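Local coordinates for protein probable methyltransferase (Bordetella pertussis, PDB 3KTY) that probably transfers methyl groups from S-adenosylmethionine to RNA, as a TrmH-family enzyme whose SpoU methylase domain makes up this chain, at residues M4-F13 / A165-L173. Numbering follows the deposited sequence.
Sequences MTQAFSRVRF and AWELRYALL
F8 and L172 form the centre of this buried, apolar contact. CD1 of L172 sits over the middle of one face of the F8 ring, 4.2 Å from its centroid and 9° off the ring normal, a CH-pi contact. L172 CB packs on F8 CE2 at 3.8 Å. The CA-CB bond of F8 runs alongside the helix; with CG anti to the carbonyl carbon, the ring end comes nearer to L172. At the chain end, L173 CD2 reaches F8 CZ.

Apolar contacts continue along the strand. V11 and L172 meet tip to tip, CG2 to CD1 at 4.0 Å. V11 CG1 touches L168 CD1 at 3.9 Å, the two side chains crossing at a slant. F13 CZ lies 3.9 Å from A165 CB and touches L168 CD1 as well.

The selenium of M4, a selenomethionine, makes a van der Waals contact with L172 O at 3.8 Å.

One charged side chain borders this packing. R169 is extended from CG to NE and brings NH1 to 3.6 Å from F8 CE1, with the guanidinium and ring planes 54° apart. That NH1 is hydrogen-bonded to M34 O, and NE to P147 O of the second subunit. L173 CD1 lies over one guanidinium face, toward the rim.

F36 meets F8, V11 and, edge-to-face, F13. V11 also packs on L113, L168 on A109, and F13 and L168 on I123. Strand 11-13 and helix 165-172 run nearly antiparallel (176°). This is alpha/beta layer packing. In SPOUT methyltransferases the C-terminal helix also commonly lies at the dimer interface, as helix 157-172 does here.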
# COMPACT_ATOMS: atom_id res chain seq x y z
N MSE A 4 -15.52 17.44 -1.67
CA MSE A 4 -14.82 16.15 -1.60
C MSE A 4 -13.62 16.19 -0.66
O MSE A 4 -13.34 15.21 0.05
CB MSE A 4 -14.38 15.76 -3.01
CG MSE A 4 -13.69 14.42 -3.07
SE MSE A 4 -14.90 12.95 -2.68
CE MSE A 4 -15.65 12.71 -4.47
N THR A 5 -12.91 17.32 -0.67
CA THR A 5 -11.81 17.59 0.25
C THR A 5 -12.36 17.62 1.67
O THR A 5 -11.70 17.16 2.61
CB THR A 5 -11.10 18.94 -0.08
OG1 THR A 5 -10.35 18.82 -1.29
CG2 THR A 5 -10.12 19.34 1.03
N GLN A 6 -13.58 18.13 1.83
CA GLN A 6 -14.19 18.19 3.15
C GLN A 6 -14.51 16.80 3.67
O GLN A 6 -14.29 16.51 4.85
CB GLN A 6 -15.42 19.10 3.16
CG GLN A 6 -15.10 20.57 3.33
CD GLN A 6 -16.30 21.49 3.01
OE1 GLN A 6 -17.46 21.06 3.05
NE2 GLN A 6 -16.01 22.76 2.70
N ALA A 7 -15.01 15.94 2.80
CA ALA A 7 -15.26 14.56 3.22
C ALA A 7 -13.96 13.91 3.71
O ALA A 7 -13.92 13.28 4.76
CB ALA A 7 -15.83 13.78 2.10
N PHE A 8 -12.89 14.08 2.94
CA PHE A 8 -11.62 13.52 3.32
C PHE A 8 -11.07 14.13 4.62
O PHE A 8 -10.28 13.49 5.31
CB PHE A 8 -10.61 13.70 2.19
CG PHE A 8 -10.71 12.64 1.14
CD1 PHE A 8 -9.68 11.73 0.96
CD2 PHE A 8 -11.84 12.56 0.32
CE1 PHE A 8 -9.77 10.74 -0.02
CE2 PHE A 8 -11.95 11.58 -0.67
CZ PHE A 8 -10.92 10.66 -0.85
N SER A 9 -11.47 15.36 4.94
CA SER A 9 -10.96 16.01 6.16
C SER A 9 -11.56 15.37 7.41
O SER A 9 -11.12 15.64 8.52
CB SER A 9 -11.28 17.49 6.15
OG SER A 9 -12.68 17.67 6.25
N ARG A 10 -12.54 14.50 7.21
CA ARG A 10 -13.29 13.89 8.30
C ARG A 10 -12.81 12.50 8.66
O ARG A 10 -13.46 11.77 9.44
CB ARG A 10 -14.78 13.86 7.95
CG ARG A 10 -15.38 15.25 7.90
CD ARG A 10 -16.70 15.17 7.19
NE ARG A 10 -17.64 14.32 7.89
CZ ARG A 10 -18.84 14.01 7.41
NH1 ARG A 10 -19.66 13.23 8.10
NH2 ARG A 10 -19.21 14.49 6.23
N VAL A 11 -11.67 12.15 8.07
CA VAL A 11 -10.99 10.92 8.41
C VAL A 11 -9.67 11.20 9.13
O VAL A 11 -8.88 12.03 8.68
CB VAL A 11 -10.72 10.04 7.12
CG1 VAL A 11 -9.86 8.85 7.47
CG2 VAL A 11 -12.07 9.56 6.48
N ARG A 12 -9.41 10.46 10.20
CA ARG A 12 -8.17 10.64 10.97
C ARG A 12 -7.42 9.38 11.16
O ARG A 12 -8.03 8.34 11.42
CB ARG A 12 -8.50 11.13 12.37
CG ARG A 12 -8.74 12.56 12.35
CD ARG A 12 -10.01 12.83 13.00
NE ARG A 12 -9.73 13.37 14.29
CZ ARG A 12 -10.07 14.58 14.67
NH1 ARG A 12 -10.73 15.40 13.88
NH2 ARG A 12 -9.74 14.95 15.87
N PHE A 13 -6.08 9.46 11.11
CA PHE A 13 -5.21 8.30 11.35
C PHE A 13 -4.39 8.48 12.61
O PHE A 13 -3.60 9.41 12.73
CB PHE A 13 -4.29 8.04 10.15
CG PHE A 13 -5.03 7.86 8.85
CD1 PHE A 13 -5.25 6.60 8.34
CD2 PHE A 13 -5.54 8.95 8.18
CE1 PHE A 13 -5.96 6.42 7.16
CE2 PHE A 13 -6.23 8.79 7.01
CZ PHE A 13 -6.44 7.53 6.49
N ALA A 165 -5.37 3.73 4.05
CA ALA A 165 -5.68 4.97 3.42
C ALA A 165 -6.07 4.76 1.95
O ALA A 165 -6.90 5.50 1.42
CB ALA A 165 -4.49 5.95 3.54
N TRP A 166 -5.48 3.76 1.29
CA TRP A 166 -5.91 3.45 -0.08
C TRP A 166 -7.37 2.94 -0.07
O TRP A 166 -8.23 3.46 -0.77
CB TRP A 166 -4.88 2.49 -0.79
CG TRP A 166 -5.52 1.71 -1.80
CD1 TRP A 166 -5.85 0.41 -1.73
CD2 TRP A 166 -6.03 2.19 -3.05
NE1 TRP A 166 -6.52 0.02 -2.86
CE2 TRP A 166 -6.64 1.10 -3.70
CE3 TRP A 166 -6.03 3.45 -3.69
CZ2 TRP A 166 -7.27 1.21 -4.93
CZ3 TRP A 166 -6.64 3.56 -4.93
CH2 TRP A 166 -7.25 2.44 -5.54
N GLU A 167 -7.68 1.97 0.78
CA GLU A 167 -9.07 1.48 0.92
C GLU A 167 -10.09 2.57 1.21
O GLU A 167 -11.18 2.64 0.60
CB GLU A 167 -9.11 0.46 2.05
CG GLU A 167 -8.45 -0.91 1.57
CD GLU A 167 -9.25 -1.65 0.49
OE1 GLU A 167 -10.44 -1.35 0.29
OE2 GLU A 167 -8.70 -2.55 -0.18
N LEU A 168 -9.72 3.46 2.13
CA LEU A 168 -10.56 4.57 2.48
C LEU A 168 -10.72 5.53 1.34
O LEU A 168 -11.80 5.99 1.05
CB LEU A 168 -10.00 5.29 3.70
CG LEU A 168 -10.31 4.54 5.00
CD1 LEU A 168 -9.54 5.18 6.12
CD2 LEU A 168 -11.81 4.61 5.24
N ARG A 169 -9.64 5.85 0.68
CA ARG A 169 -9.77 6.71 -0.48
C ARG A 169 -10.72 6.11 -1.51
O ARG A 169 -11.63 6.76 -2.03
CB ARG A 169 -8.38 6.94 -1.09
CG ARG A 169 -8.41 7.61 -2.43
CD ARG A 169 -6.96 8.02 -2.90
NE ARG A 169 -7.11 8.83 -4.10
CZ ARG A 169 -7.48 10.10 -4.11
NH1 ARG A 169 -7.67 10.75 -2.98
NH2 ARG A 169 -7.66 10.72 -5.25
N TYR A 170 -10.51 4.84 -1.82
CA TYR A 170 -11.31 4.24 -2.85
C TYR A 170 -12.77 4.28 -2.45
O TYR A 170 -13.66 4.50 -3.27
CB TYR A 170 -10.88 2.78 -3.12
CG TYR A 170 -11.44 2.27 -4.43
CD1 TYR A 170 -10.77 2.50 -5.63
CD2 TYR A 170 -12.66 1.59 -4.47
CE1 TYR A 170 -11.29 2.06 -6.86
CE2 TYR A 170 -13.18 1.10 -5.70
CZ TYR A 170 -12.50 1.35 -6.87
OH TYR A 170 -13.02 0.91 -8.08
N ALA A 171 -13.02 4.00 -1.19
CA ALA A 171 -14.40 3.92 -0.74
C ALA A 171 -15.07 5.33 -0.69
O ALA A 171 -16.27 5.45 -0.84
CB ALA A 171 -14.51 3.17 0.58
N LEU A 172 -14.26 6.38 -0.61
CA LEU A 172 -14.79 7.72 -0.51
C LEU A 172 -14.95 8.42 -1.85
O LEU A 172 -15.75 9.35 -1.99
CB LEU A 172 -13.92 8.56 0.44
CG LEU A 172 -13.90 8.23 1.93
CD1 LEU A 172 -13.18 9.33 2.69
CD2 LEU A 172 -15.32 8.08 2.47
N LEU A 173 -14.18 8.01 -2.84
CA LEU A 173 -14.22 8.68 -4.13
C LEU A 173 -15.60 8.62 -4.81
O LEU A 173 -16.34 7.64 -4.66
CB LEU A 173 -13.13 8.15 -5.05
CG LEU A 173 -11.78 8.78 -4.74
CD1 LEU A 173 -10.67 8.21 -5.65
CD2 LEU A 173 -11.81 10.30 -4.82